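Local coordinates for mandelate racemase/muconate lactonizing protein (Alicyclobacillus acidocaldarius LAA1, PDB 3QLD), which belongs to the enolase superfamily, pairing an N-terminal capping domain with a TIM-barrel-like C-terminal domain; its specific function is not established, at residues A[8-13]-A[369-374]; A[29-34]-A[45-50]; A[138-143]-A[163-168]; A[156-161]-A[186-191]. All blocks are in the same frame, centred on the assembly; numbering follows the deposited sequence.

Contact 1: A[8-13]-A[369-374]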
loop_
_atom_site.group_PDB
_atom_site.type_symbol
_atom_site.label_atom_id
_atom_site.label_comp_id
_atom_site.label_asym_id
_atom_site.label_seq_id
_atom_site.Cartn_x
_atom_site.Cartn_y
_atom_site.Cartn_z
ATOM N N LEU A 8 -8.079 16.833 -14.545
ATOM C CA LEU A 8 -7.022 15.824 -14.536
ATOM C C LEU A 8 -6.648 15.551 -15.930
ATOM O O LEU A 8 -7.488 15.283 -16.803
ATOM C CB LEU A 8 -7.508 14.528 -13.868
ATOM C CG LEU A 8 -8.137 14.694 -12.493
ATOM C CD1 LEU A 8 -8.744 13.358 -11.982
ATOM C CD2 LEU A 8 -6.977 15.076 -11.634
ATOM N N HIS A 9 -5.347 15.534 -16.153
ATOM C CA HIS A 9 -4.843 15.285 -17.449
ATOM C C HIS A 9 -3.995 14.028 -17.392
ATOM O O HIS A 9 -2.997 14.003 -16.694
ATOM C CB HIS A 9 -3.863 16.408 -17.825
ATOM C CG HIS A 9 -4.466 17.774 -17.773
ATOM N ND1 HIS A 9 -5.152 18.309 -18.852
ATOM C CD2 HIS A 9 -4.507 18.708 -16.788
ATOM C CE1 HIS A 9 -5.574 19.530 -18.536
ATOM N NE2 HIS A 9 -5.217 19.787 -17.280
ATOM N N ARG A 10 -4.330 13.041 -18.202
ATOM C CA ARG A 10 -3.480 11.863 -18.408
ATOM C C ARG A 10 -2.596 12.020 -19.632
ATOM O O ARG A 10 -3.089 12.198 -20.763
ATOM C CB ARG A 10 -4.326 10.572 -18.513
ATOM C CG ARG A 10 -3.459 9.370 -18.175
ATOM C CD ARG A 10 -4.313 8.123 -18.329
ATOM N NE ARG A 10 -3.450 6.976 -18.242
ATOM C CZ ARG A 10 -3.832 5.838 -17.691
ATOM N NH1 ARG A 10 -2.967 4.830 -17.604
ATOM N NH2 ARG A 10 -5.060 5.763 -17.206
ATOM N N LEU A 11 -1.287 11.974 -19.415
ATOM C CA LEU A 11 -0.333 12.318 -20.418
ATOM C C LEU A 11 0.487 11.104 -20.826
ATOM O O LEU A 11 0.717 10.169 -20.021
ATOM C CB LEU A 11 0.605 13.407 -19.890
ATOM C CG LEU A 11 0.256 14.881 -20.112
ATOM C CD1 LEU A 11 -1.115 15.255 -19.688
ATOM C CD2 LEU A 11 1.294 15.786 -19.466
ATOM N N SER A 12 0.933 11.114 -22.080
ATOM C CA SER A 12 1.913 10.146 -22.532
ATOM C C SER A 12 3.007 10.930 -23.266
ATOM O O SER A 12 2.716 11.489 -24.316
ATOM C CB SER A 12 1.286 9.157 -23.477
ATOM O OG SER A 12 2.283 8.203 -23.858
ATOM N N LEU A 13 4.227 10.989 -22.705
ATOM C CA LEU A 13 5.325 11.802 -23.291
ATOM C C LEU A 13 6.402 10.918 -23.955
ATOM O O LEU A 13 7.000 10.062 -23.306
ATOM C CB LEU A 13 6.015 12.680 -22.228
ATOM C CG LEU A 13 5.408 13.976 -21.689
ATOM C CD1 LEU A 13 4.246 13.633 -20.779
ATOM C CD2 LEU A 13 6.464 14.728 -20.906
ATOM N N SER A 369 -1.909 14.592 -24.137
ATOM C CA SER A 369 -3.086 14.074 -23.398
ATOM C C SER A 369 -3.750 12.833 -24.005
ATOM O O SER A 369 -4.103 12.790 -25.178
ATOM C CB SER A 369 -4.114 15.182 -23.159
ATOM O OG SER A 369 -3.701 16.037 -22.089
ATOM N N THR A 370 -3.889 11.777 -23.218
ATOM C CA THR A 370 -4.574 10.589 -23.735
ATOM C C THR A 370 -5.923 10.491 -23.103
ATOM O O THR A 370 -6.776 9.676 -23.529
ATOM C CB THR A 370 -3.850 9.285 -23.440
ATOM O OG1 THR A 370 -3.724 9.127 -22.035
ATOM C CG2 THR A 370 -2.501 9.247 -24.110
ATOM N N ALA A 371 -6.127 11.295 -22.075
ATOM C CA ALA A 371 -7.431 11.387 -21.399
ATOM C C ALA A 371 -7.505 12.686 -20.600
ATOM O O ALA A 371 -6.455 13.242 -20.120
ATOM C CB ALA A 371 -7.679 10.163 -20.481
ATOM N N THR A 372 -8.719 13.199 -20.451
ATOM C CA THR A 372 -8.904 14.422 -19.716
ATOM C C THR A 372 -10.270 14.375 -19.007
ATOM O O THR A 372 -11.293 14.013 -19.658
ATOM C CB THR A 372 -8.821 15.666 -20.677
ATOM O OG1 THR A 372 -7.599 15.629 -21.408
ATOM C CG2 THR A 372 -8.871 17.017 -19.925
ATOM N N TRP A 373 -10.280 14.706 -17.708
ATOM C CA TRP A 373 -11.497 14.695 -16.915
ATOM C C TRP A 373 -11.615 16.000 -16.122
ATOM O O TRP A 373 -10.695 16.359 -15.426
ATOM C CB TRP A 373 -11.465 13.507 -15.964
ATOM C CG TRP A 373 -12.631 13.388 -15.031
ATOM C CD1 TRP A 373 -13.851 12.840 -15.311
ATOM C CD2 TRP A 373 -12.660 13.776 -13.654
ATOM N NE1 TRP A 373 -14.645 12.888 -14.181
ATOM C CE2 TRP A 373 -13.920 13.429 -13.147
ATOM C CE3 TRP A 373 -11.720 14.387 -12.788
ATOM C CZ2 TRP A 373 -14.286 13.680 -11.829
ATOM C CZ3 TRP A 373 -12.074 14.622 -11.487
ATOM C CH2 TRP A 373 -13.362 14.266 -11.011
ATOM N N SER A 374 -12.760 16.676 -16.214
ATOM C CA SER A 374 -12.978 17.955 -15.537
ATOM C C SER A 374 -14.165 17.862 -14.664
ATOM O O SER A 374 -15.172 17.184 -15.011
ATOM C CB SER A 374 -13.252 19.062 -16.525
ATOM O OG SER A 374 -12.224 19.076 -17.493
HETATM O O HOH W 1 -1.257 8.008 -20.858
#
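L8 sets CG anti to its carbonyl carbon (chi1 -52°) while W373 sets CG anti to its backbone N (chi1 178°), and from a cross-strand pair these two choices lay the side chains alongside each other, pointing the same way. CD1 of L8 comes to 3.3 Å from CE3 of W373, so a branched aliphatic tip packs obliquely on the benzo part of the indole; both residues are large and apolar, as suits their buried positions. Beneath them L8 and W373 form an antiparallel hydrogen-bonded pair: L8 N gives to W373 O at 2.8 Å, nearly along the C=O axis, and W373 N returns a bond to L8 O at 3.0 Å in the carbonyl plane.

One pair on, H9 and T372 lie side by side on the other face. The ladder then reaches a classic beta bulge, where T370 and A371 both face R10. The R10 carbonyl O takes a short bond from T370 N at 2.6 Å and a weak one from A371 N at 3.4 Å, while R10 N bonds A371 O. The small CB of A371 sits 3.9 Å from CB of R10, whose extended chain then leads away to a salt bridge with D62. A water links T370 OG1 to L11 O, weakly on the latter side.

The contact joins strand 369-376, near the C terminus, to strand 3-15 of the N-terminal domain's antiparallel sheet. Helix 61-80 packs on L8 and R10 through W65, helix 362-368 meets H9 and L11 on the other face, and strand 25-38 continues the sheet beyond strand 3-15.

Contact 2: A[29-34]-A[45-50]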
loop_
_atom_site.group_PDB
_atom_site.type_symbol
_atom_site.label_atom_id
_atom_site.label_comp_id
_atom_site.label_asym_id
_atom_site.label_seq_id
_atom_site.Cartn_x
_atom_site.Cartn_y
_atom_site.Cartn_z
ATOM N N LYS A 29 6.661 7.986 -21.386
ATOM C CA LYS A 29 6.377 8.230 -19.967
ATOM C C LYS A 29 4.931 8.634 -19.770
ATOM O O LYS A 29 4.494 9.671 -20.295
ATOM C CB LYS A 29 7.293 9.335 -19.378
ATOM C CG LYS A 29 7.048 9.707 -17.862
ATOM C CD LYS A 29 7.523 8.558 -16.933
ATOM C CE LYS A 29 7.436 8.904 -15.426
ATOM N NZ LYS A 29 6.170 9.617 -15.095
ATOM N N GLN A 30 4.189 7.815 -19.039
ATOM C CA GLN A 30 2.836 8.178 -18.655
ATOM C C GLN A 30 2.884 9.012 -17.394
ATOM O O GLN A 30 3.664 8.771 -16.453
ATOM C CB GLN A 30 1.936 6.975 -18.404
ATOM C CG GLN A 30 1.759 6.062 -19.643
ATOM C CD GLN A 30 0.779 4.921 -19.331
ATOM O OE1 GLN A 30 -0.354 5.142 -18.878
ATOM N NE2 GLN A 30 1.236 3.702 -19.533
ATOM N N ALA A 31 2.045 10.019 -17.366
ATOM C CA ALA A 31 2.025 10.917 -16.241
ATOM C C ALA A 31 0.623 11.422 -16.022
ATOM O O ALA A 31 -0.167 11.453 -16.982
ATOM C CB ALA A 31 3.016 12.096 -16.528
ATOM N N ILE A 32 0.281 11.844 -14.801
ATOM C CA ILE A 32 -1.053 12.483 -14.544
ATOM C C ILE A 32 -0.797 13.887 -13.987
ATOM O O ILE A 32 -0.043 14.019 -12.949
ATOM C CB ILE A 32 -1.884 11.700 -13.507
ATOM C CG1 ILE A 32 -2.358 10.344 -14.064
ATOM C CG2 ILE A 32 -3.169 12.478 -13.132
ATOM C CD1 ILE A 32 -3.060 9.488 -12.920
ATOM N N LEU A 33 -1.298 14.923 -14.668
ATOM C CA LEU A 33 -1.267 16.278 -14.041
ATOM C C LEU A 33 -2.572 16.714 -13.474
ATOM O O LEU A 33 -3.645 16.467 -14.069
ATOM C CB LEU A 33 -0.745 17.312 -15.041
ATOM C CG LEU A 33 0.607 17.015 -15.713
ATOM C CD1 LEU A 33 0.956 18.186 -16.687
ATOM C CD2 LEU A 33 1.680 16.949 -14.652
ATOM N N VAL A 34 -2.508 17.365 -12.312
ATOM C CA VAL A 34 -3.680 17.873 -11.639
ATOM C C VAL A 34 -3.682 19.374 -11.854
ATOM O O VAL A 34 -2.653 20.040 -11.656
ATOM C CB VAL A 34 -3.620 17.563 -10.167
ATOM C CG1 VAL A 34 -4.783 18.156 -9.443
ATOM C CG2 VAL A 34 -3.620 15.994 -9.958
ATOM N N TRP A 45 -1.072 23.640 -10.396
ATOM C CA TRP A 45 -0.747 22.343 -11.030
ATOM C C TRP A 45 0.120 21.451 -10.139
ATOM O O TRP A 45 0.892 21.965 -9.300
ATOM C CB TRP A 45 0.047 22.546 -12.328
ATOM C CG TRP A 45 -0.768 23.256 -13.394
ATOM C CD1 TRP A 45 -1.215 24.550 -13.361
ATOM C CD2 TRP A 45 -1.219 22.701 -14.628
ATOM N NE1 TRP A 45 -1.937 24.827 -14.502
ATOM C CE2 TRP A 45 -1.957 23.714 -15.300
ATOM C CE3 TRP A 45 -1.100 21.428 -15.229
ATOM C CZ2 TRP A 45 -2.535 23.516 -16.563
ATOM C CZ3 TRP A 45 -1.672 21.237 -16.494
ATOM C CH2 TRP A 45 -2.376 22.277 -17.150
ATOM N N SER A 46 0.060 20.136 -10.374
ATOM C CA SER A 46 0.981 19.178 -9.727
ATOM C C SER A 46 1.028 17.941 -10.556
ATOM O O SER A 46 0.231 17.800 -11.490
ATOM C CB SER A 46 0.465 18.770 -8.364
ATOM O OG SER A 46 -0.738 18.048 -8.518
ATOM N N GLU A 47 1.955 17.035 -10.205
ATOM C CA GLU A 47 2.091 15.804 -10.997
ATOM C C GLU A 47 1.905 14.645 -10.071
ATOM O O GLU A 47 2.491 14.636 -8.979
ATOM C CB GLU A 47 3.459 15.692 -11.658
ATOM C CG GLU A 47 3.664 14.391 -12.412
ATOM C CD GLU A 47 4.956 14.419 -13.239
ATOM O OE1 GLU A 47 5.504 15.512 -13.446
ATOM O OE2 GLU A 47 5.445 13.369 -13.690
ATOM N N CYS A 48 1.034 13.701 -10.438
ATOM C CA CYS A 48 1.014 12.403 -9.682
ATOM C C CYS A 48 2.183 11.516 -10.188
ATOM O O CYS A 48 2.243 11.257 -11.382
ATOM C CB CYS A 48 -0.366 11.753 -9.856
ATOM S SG CYS A 48 -0.400 10.135 -8.963
ATOM N N VAL A 49 3.145 11.145 -9.321
ATOM C CA VAL A 49 4.351 10.517 -9.782
ATOM C C VAL A 49 4.255 8.999 -9.910
ATOM O O VAL A 49 5.274 8.338 -10.170
ATOM C CB VAL A 49 5.592 10.820 -8.831
ATOM C CG1 VAL A 49 5.945 12.358 -8.848
ATOM C CG2 VAL A 49 5.343 10.388 -7.433
ATOM N N ALA A 50 3.073 8.447 -9.675
ATOM C CA ALA A 50 2.892 6.979 -9.885
ATOM C C ALA A 50 3.400 6.528 -11.268
ATOM O O ALA A 50 3.014 7.129 -12.313
ATOM C CB ALA A 50 1.403 6.574 -9.697
#
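E47 leaves strand 43-48 with CG anti to its backbone N (chi1 176°) and stays extended beyond it. Its CB rests 3.7 Å from CD2 of L33, the residue opposite in a non-hydrogen-bonded pair, and CG continues along the same methyl. At the tip, OE2 lies 3.9 Å from CB of A31 and 4.1 Å from NZ of K29, too far for a salt bridge, though that charge probably helps keep the carboxylate ionised. NZ itself bonds Q30 O from above the carbonyl plane, and OE1 of E47 bonds T302 and G305. An acid thus suits a buried place because its oxygens are met there.

The strands are arms of a beta hairpin in the enolase-superfamily N-terminal domain. V34 and S46 form a hydrogen-bonded pair: V34 N reaches S46 O at 2.9 Å, and S46 N reaches V34 O at 3.0 Å. Further along, C48 N gives to I32 O at 2.8 Å, nearly along the C=O axis. S46 holds OG between N and the carbonyl carbon (chi1 66°), 3.4 Å from CB of V34, and bonds A110 O of helix 105-123. CD1 of L33 meets the indole of W45 at its edge, 4.0 Å from CZ3.

Contact 3: A[138-143]-A[163-168]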
loop_
_atom_site.group_PDB
_atom_site.type_symbol
_atom_site.label_atom_id
_atom_site.label_comp_id
_atom_site.label_asym_id
_atom_site.label_seq_id
_atom_site.Cartn_x
_atom_site.Cartn_y
_atom_site.Cartn_z
ATOM N N VAL A 138 21.015 23.895 -6.178
ATOM C CA VAL A 138 21.199 22.509 -5.741
ATOM C C VAL A 138 22.108 21.786 -6.709
ATOM O O VAL A 138 22.074 22.051 -7.931
ATOM C CB VAL A 138 19.840 21.762 -5.581
ATOM C CG1 VAL A 138 18.897 22.521 -4.560
ATOM C CG2 VAL A 138 19.157 21.678 -6.926
ATOM N N GLU A 139 22.943 20.878 -6.194
ATOM C CA GLU A 139 23.794 20.114 -7.078
ATOM C C GLU A 139 23.068 18.850 -7.531
ATOM O O GLU A 139 22.210 18.378 -6.809
ATOM C CB GLU A 139 25.033 19.620 -6.391
ATOM C CG GLU A 139 25.752 20.572 -5.462
ATOM C CD GLU A 139 26.979 19.868 -4.879
ATOM O OE1 GLU A 139 26.812 18.977 -3.998
ATOM O OE2 GLU A 139 28.094 20.183 -5.326
ATOM N N VAL A 140 23.502 18.270 -8.651
ATOM C CA VAL A 140 22.725 17.269 -9.393
ATOM C C VAL A 140 23.625 16.046 -9.544
ATOM O O VAL A 140 24.801 16.221 -9.828
ATOM C CB VAL A 140 22.337 17.819 -10.805
ATOM C CG1 VAL A 140 21.676 16.715 -11.609
ATOM C CG2 VAL A 140 21.432 19.041 -10.685
ATOM N N SER A 141 23.096 14.832 -9.317
ATOM C CA SER A 141 23.823 13.559 -9.542
ATOM C C SER A 141 23.499 12.876 -10.863
ATOM O O SER A 141 22.420 13.067 -11.391
ATOM C CB SER A 141 23.406 12.582 -8.378
ATOM O OG SER A 141 24.011 11.266 -8.475
ATOM N N ALA A 142 24.375 11.997 -11.342
ATOM C CA ALA A 142 24.085 11.146 -12.470
ATOM C C ALA A 142 24.058 9.643 -12.121
ATOM O O ALA A 142 24.996 9.101 -11.513
ATOM C CB ALA A 142 25.152 11.401 -13.635
ATOM N N THR A 143 22.982 8.955 -12.517
ATOM C CA THR A 143 22.878 7.503 -12.323
ATOM C C THR A 143 23.436 6.748 -13.510
ATOM O O THR A 143 23.081 7.036 -14.663
ATOM C CB THR A 143 21.407 7.104 -12.121
ATOM O OG1 THR A 143 20.876 7.945 -11.096
ATOM C CG2 THR A 143 21.287 5.611 -11.723
ATOM N N GLN A 163 30.517 16.583 -17.759
ATOM C CA GLN A 163 29.303 17.404 -17.901
ATOM C C GLN A 163 29.005 18.203 -16.653
ATOM O O GLN A 163 28.095 19.023 -16.635
ATOM C CB GLN A 163 28.132 16.534 -18.308
ATOM C CG GLN A 163 28.330 15.912 -19.684
ATOM C CD GLN A 163 27.241 14.951 -20.039
ATOM O OE1 GLN A 163 26.100 15.354 -20.238
ATOM N NE2 GLN A 163 27.579 13.666 -20.129
ATOM N N GLY A 164 29.798 17.958 -15.609
ATOM C CA GLY A 164 29.732 18.686 -14.351
ATOM C C GLY A 164 28.909 18.102 -13.199
ATOM O O GLY A 164 28.756 18.761 -12.144
ATOM N N PHE A 165 28.360 16.893 -13.394
ATOM C CA PHE A 165 27.478 16.279 -12.365
ATOM C C PHE A 165 28.323 16.086 -11.136
ATOM O O PHE A 165 29.461 15.619 -11.253
ATOM C CB PHE A 165 27.012 14.906 -12.809
ATOM C CG PHE A 165 25.943 14.935 -13.850
ATOM C CD1 PHE A 165 24.603 15.149 -13.492
ATOM C CD2 PHE A 165 26.268 14.724 -15.195
ATOM C CE1 PHE A 165 23.605 15.191 -14.491
ATOM C CE2 PHE A 165 25.265 14.742 -16.183
ATOM C CZ PHE A 165 23.913 14.974 -15.801
ATOM N N ARG A 166 27.762 16.371 -9.974
ATOM C CA ARG A 166 28.547 16.500 -8.753
ATOM C C ARG A 166 28.514 15.199 -7.929
ATOM O O ARG A 166 29.116 15.100 -6.847
ATOM C CB ARG A 166 28.049 17.697 -7.951
ATOM C CG ARG A 166 28.306 19.057 -8.698
ATOM C CD ARG A 166 29.831 19.332 -8.931
ATOM N NE ARG A 166 30.036 20.776 -9.172
ATOM C CZ ARG A 166 29.643 21.738 -8.328
ATOM N NH1 ARG A 166 29.053 21.419 -7.189
ATOM N NH2 ARG A 166 29.834 23.024 -8.603
ATOM N N ARG A 167 27.820 14.200 -8.466
ATOM C CA ARG A 167 27.776 12.851 -7.843
ATOM C C ARG A 167 27.606 11.868 -8.931
ATOM O O ARG A 167 26.885 12.148 -9.918
ATOM C CB ARG A 167 26.611 12.744 -6.867
ATOM C CG ARG A 167 26.678 11.507 -5.924
ATOM C CD ARG A 167 25.560 11.452 -4.869
ATOM N NE ARG A 167 24.234 11.364 -5.509
ATOM C CZ ARG A 167 23.126 11.793 -4.905
ATOM N NH1 ARG A 167 23.178 12.222 -3.659
ATOM N NH2 ARG A 167 21.940 11.732 -5.508
ATOM N N VAL A 168 28.196 10.689 -8.780
ATOM C CA VAL A 168 27.689 9.592 -9.597
ATOM C C VAL A 168 27.063 8.511 -8.708
ATOM O O VAL A 168 27.625 8.211 -7.627
ATOM C CB VAL A 168 28.759 8.917 -10.535
ATOM C CG1 VAL A 168 29.211 9.917 -11.640
ATOM C CG2 VAL A 168 29.942 8.324 -9.741
#
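Strands 137-144 and 167-171 lie parallel, joined through helix 150-162 as a right-handed beta-alpha-beta unit of the TIM-barrel-like domain. G164, at positive phi, ends that helix in a Schellman motif, where a CB would jam against the preceding carbonyl.

The closely packed part is apolar. CB of A142 sits over one face of the F165 ring, 3.8 Å from its centroid, a CH-pi contact for which a lone methyl is small enough. CG1 of V140 meets the ring edge, 3.8 Å from CE1, and A160 packs on both A142 and F165. Backbone bonds hold the register: R166 N gives to V140 O, and A142 N to R167 O at 2.9 Å.

Toward solvent, E139 and the exposed R166 cross at about a right angle. Only OE2 of E139 and NH1 of R166 pair, in a salt bridge unusually short at 2.4 Å and perhaps imprecisely placed; the group planes stand 69° apart, consistent with a one-point bridge. R167 is instead buried, its guanidinium shared with D323 and Q218 and in cation-pi contact with W295. S141, with OG anti to its N (chi1 178°), receives R167 NE on that hydroxyl in a weak 3.0 Å bond at the guanidinium edge.

Contact 4: A[156-161]-A[186-191]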
loop_
_atom_site.group_PDB
_atom_site.type_symbol
_atom_site.label_atom_id
_atom_site.label_comp_id
_atom_site.label_asym_id
_atom_site.label_seq_id
_atom_site.Cartn_x
_atom_site.Cartn_y
_atom_site.Cartn_z
ATOM N N SER A 156 31.198 5.869 -19.200
ATOM C CA SER A 156 30.005 6.557 -18.724
ATOM C C SER A 156 30.340 7.545 -17.627
ATOM O O SER A 156 29.807 8.654 -17.646
ATOM C CB SER A 156 28.959 5.558 -18.195
ATOM O OG SER A 156 28.479 4.775 -19.270
ATOM N N VAL A 157 31.169 7.140 -16.656
ATOM C CA VAL A 157 31.619 8.047 -15.565
ATOM C C VAL A 157 32.323 9.338 -16.023
ATOM O O VAL A 157 31.997 10.454 -15.597
ATOM C CB VAL A 157 32.550 7.350 -14.593
ATOM C CG1 VAL A 157 32.759 8.250 -13.355
ATOM C CG2 VAL A 157 31.984 5.899 -14.188
ATOM N N ASP A 158 33.317 9.168 -16.856
ATOM C CA ASP A 158 34.008 10.308 -17.507
ATOM C C ASP A 158 33.032 11.279 -18.165
ATOM O O ASP A 158 33.116 12.499 -17.925
ATOM C CB ASP A 158 34.967 9.758 -18.563
ATOM C CG ASP A 158 36.152 9.034 -17.947
ATOM O OD1 ASP A 158 36.381 9.160 -16.718
ATOM O OD2 ASP A 158 36.898 8.345 -18.690
ATOM N N ALA A 159 32.063 10.717 -18.917
ATOM C CA ALA A 159 31.048 11.500 -19.636
ATOM C C ALA A 159 30.194 12.287 -18.664
ATOM O O ALA A 159 29.954 13.483 -18.887
ATOM C CB ALA A 159 30.189 10.603 -20.522
ATOM N N ALA A 160 29.807 11.654 -17.540
ATOM C CA ALA A 160 29.043 12.381 -16.531
ATOM C C ALA A 160 29.888 13.475 -15.922
ATOM O O ALA A 160 29.417 14.576 -15.633
ATOM C CB ALA A 160 28.525 11.418 -15.424
ATOM N N VAL A 161 31.127 13.143 -15.642
ATOM C CA VAL A 161 31.984 14.104 -14.938
ATOM C C VAL A 161 32.262 15.323 -15.872
ATOM O O VAL A 161 32.176 16.475 -15.430
ATOM C CB VAL A 161 33.305 13.477 -14.475
ATOM C CG1 VAL A 161 34.239 14.557 -13.849
ATOM C CG2 VAL A 161 33.031 12.368 -13.473
ATOM N N LEU A 186 39.387 4.861 -7.607
ATOM C CA LEU A 186 40.823 5.102 -7.890
ATOM C C LEU A 186 40.968 6.273 -8.887
ATOM O O LEU A 186 41.684 7.250 -8.614
ATOM C CB LEU A 186 41.521 3.817 -8.378
ATOM C CG LEU A 186 43.045 3.927 -8.699
ATOM C CD1 LEU A 186 43.866 4.710 -7.617
ATOM C CD2 LEU A 186 43.690 2.543 -8.998
ATOM N N ARG A 187 40.196 6.209 -9.962
ATOM C CA ARG A 187 40.170 7.252 -11.011
ATOM C C ARG A 187 39.657 8.604 -10.527
ATOM O O ARG A 187 40.119 9.654 -10.996
ATOM C CB ARG A 187 39.330 6.772 -12.202
ATOM C CG ARG A 187 39.261 7.742 -13.389
ATOM C CD ARG A 187 38.377 7.144 -14.465
ATOM N NE ARG A 187 38.544 7.673 -15.831
ATOM C CZ ARG A 187 39.503 7.291 -16.675
ATOM N NH1 ARG A 187 40.400 6.394 -16.307
ATOM N NH2 ARG A 187 39.534 7.760 -17.912
ATOM N N TYR A 188 38.726 8.593 -9.582
ATOM C CA TYR A 188 38.116 9.828 -9.086
ATOM C C TYR A 188 38.174 9.939 -7.574
ATOM O O TYR A 188 37.149 9.760 -6.883
ATOM C CB TYR A 188 36.655 9.977 -9.586
ATOM C CG TYR A 188 36.565 10.303 -11.062
ATOM C CD1 TYR A 188 36.834 11.610 -11.537
ATOM C CD2 TYR A 188 36.295 9.310 -11.994
ATOM C CE1 TYR A 188 36.773 11.903 -12.957
ATOM C CE2 TYR A 188 36.238 9.597 -13.377
ATOM C CZ TYR A 188 36.463 10.888 -13.834
ATOM O OH TYR A 188 36.451 11.107 -15.196
ATOM N N PRO A 189 39.367 10.263 -7.030
ATOM C CA PRO A 189 39.562 10.227 -5.585
ATOM C C PRO A 189 38.664 11.131 -4.788
ATOM O O PRO A 189 38.431 10.872 -3.610
ATOM C CB PRO A 189 41.023 10.692 -5.410
ATOM C CG PRO A 189 41.699 10.281 -6.681
ATOM C CD PRO A 189 40.636 10.535 -7.750
ATOM N N ASP A 190 38.171 12.202 -5.375
ATOM C CA ASP A 190 37.381 13.160 -4.590
ATOM C C ASP A 190 35.915 13.271 -4.991
ATOM O O ASP A 190 35.184 14.122 -4.450
ATOM C CB ASP A 190 38.040 14.555 -4.605
ATOM C CG ASP A 190 39.459 14.509 -4.047
ATOM O OD1 ASP A 190 39.569 14.234 -2.827
ATOM O OD2 ASP A 190 40.446 14.678 -4.823
ATOM N N LEU A 191 35.500 12.445 -5.940
ATOM C CA LEU A 191 34.121 12.493 -6.428
ATOM C C LEU A 191 33.137 11.857 -5.429
ATOM O O LEU A 191 33.415 10.776 -4.904
ATOM C CB LEU A 191 34.046 11.735 -7.731
ATOM C CG LEU A 191 32.710 11.583 -8.438
ATOM C CD1 LEU A 191 32.193 12.954 -8.850
ATOM C CD2 LEU A 191 33.065 10.797 -9.579
#
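OD1 of D158 is gripped twice: by the hydroxyl of Y188, which donates at a very short 2.5 Å between OH and OD1, and by NE of R187 at 2.8 Å from OD1. NE takes the syn lone pair of OD1, which lies close to the guanidinium plane, whereas the tyrosine arrives from above the carboxylate plane, so the two donors do not compete for one direction. OD2 is held as well, by NH2 of R187 at 2.8 Å from OD2, again on the syn side. R187 therefore grasps the acid side-on with NE and NH2, carboxylate and guanidinium only 29° apart. Its chain is extended from CG to NE, CG anti to the backbone N (chi1 -178°), long enough to span between helices. Three donors, two of them on a charged group, would probably favour the ionised acid, though solvent nearby should soften the effect.

The rest of the Y188 ring packs on apolar side chains. V157 and V161, one helical turn apart, both lie against it: CG2 of V161 over one face, 4.0 Å from the ring centroid in a CH-pi contact, and CG1 of V157 obliquely, 3.7 Å from CE2.

Y188 opens a type I turn that brings L191 back toward V161. The contact joins helix 150-162 to the end of helix 178-187, consecutive helices on the outside of the barrel, with strand 167-171 beneath: V168 meets both A160 and L191.

How the contacts relate
From the N terminus, strand 3-15 opens the widest loop, which contact 1 closes only when strand 369-376, near the C terminus, returns 356 residues later; contacts 2, 3 and 4 all nest within it. Contact 2 comes first, a short hairpin closure beside contact 1 in the same sheet: L11 N probably bonds A31 O, L13 N probably bonds K29 O, and L11 packs on L33. It closes before contact 3 opens, the centres about 25 Å apart on opposite sides of the chain's centre. Contacts 3 and 4 cross, since their segments alternate along the chain, and they touch where A160 meets A142 and V168. Contacts 1 and 2 thus tie the N-terminal domain, contacts 3 and 4 the barrel.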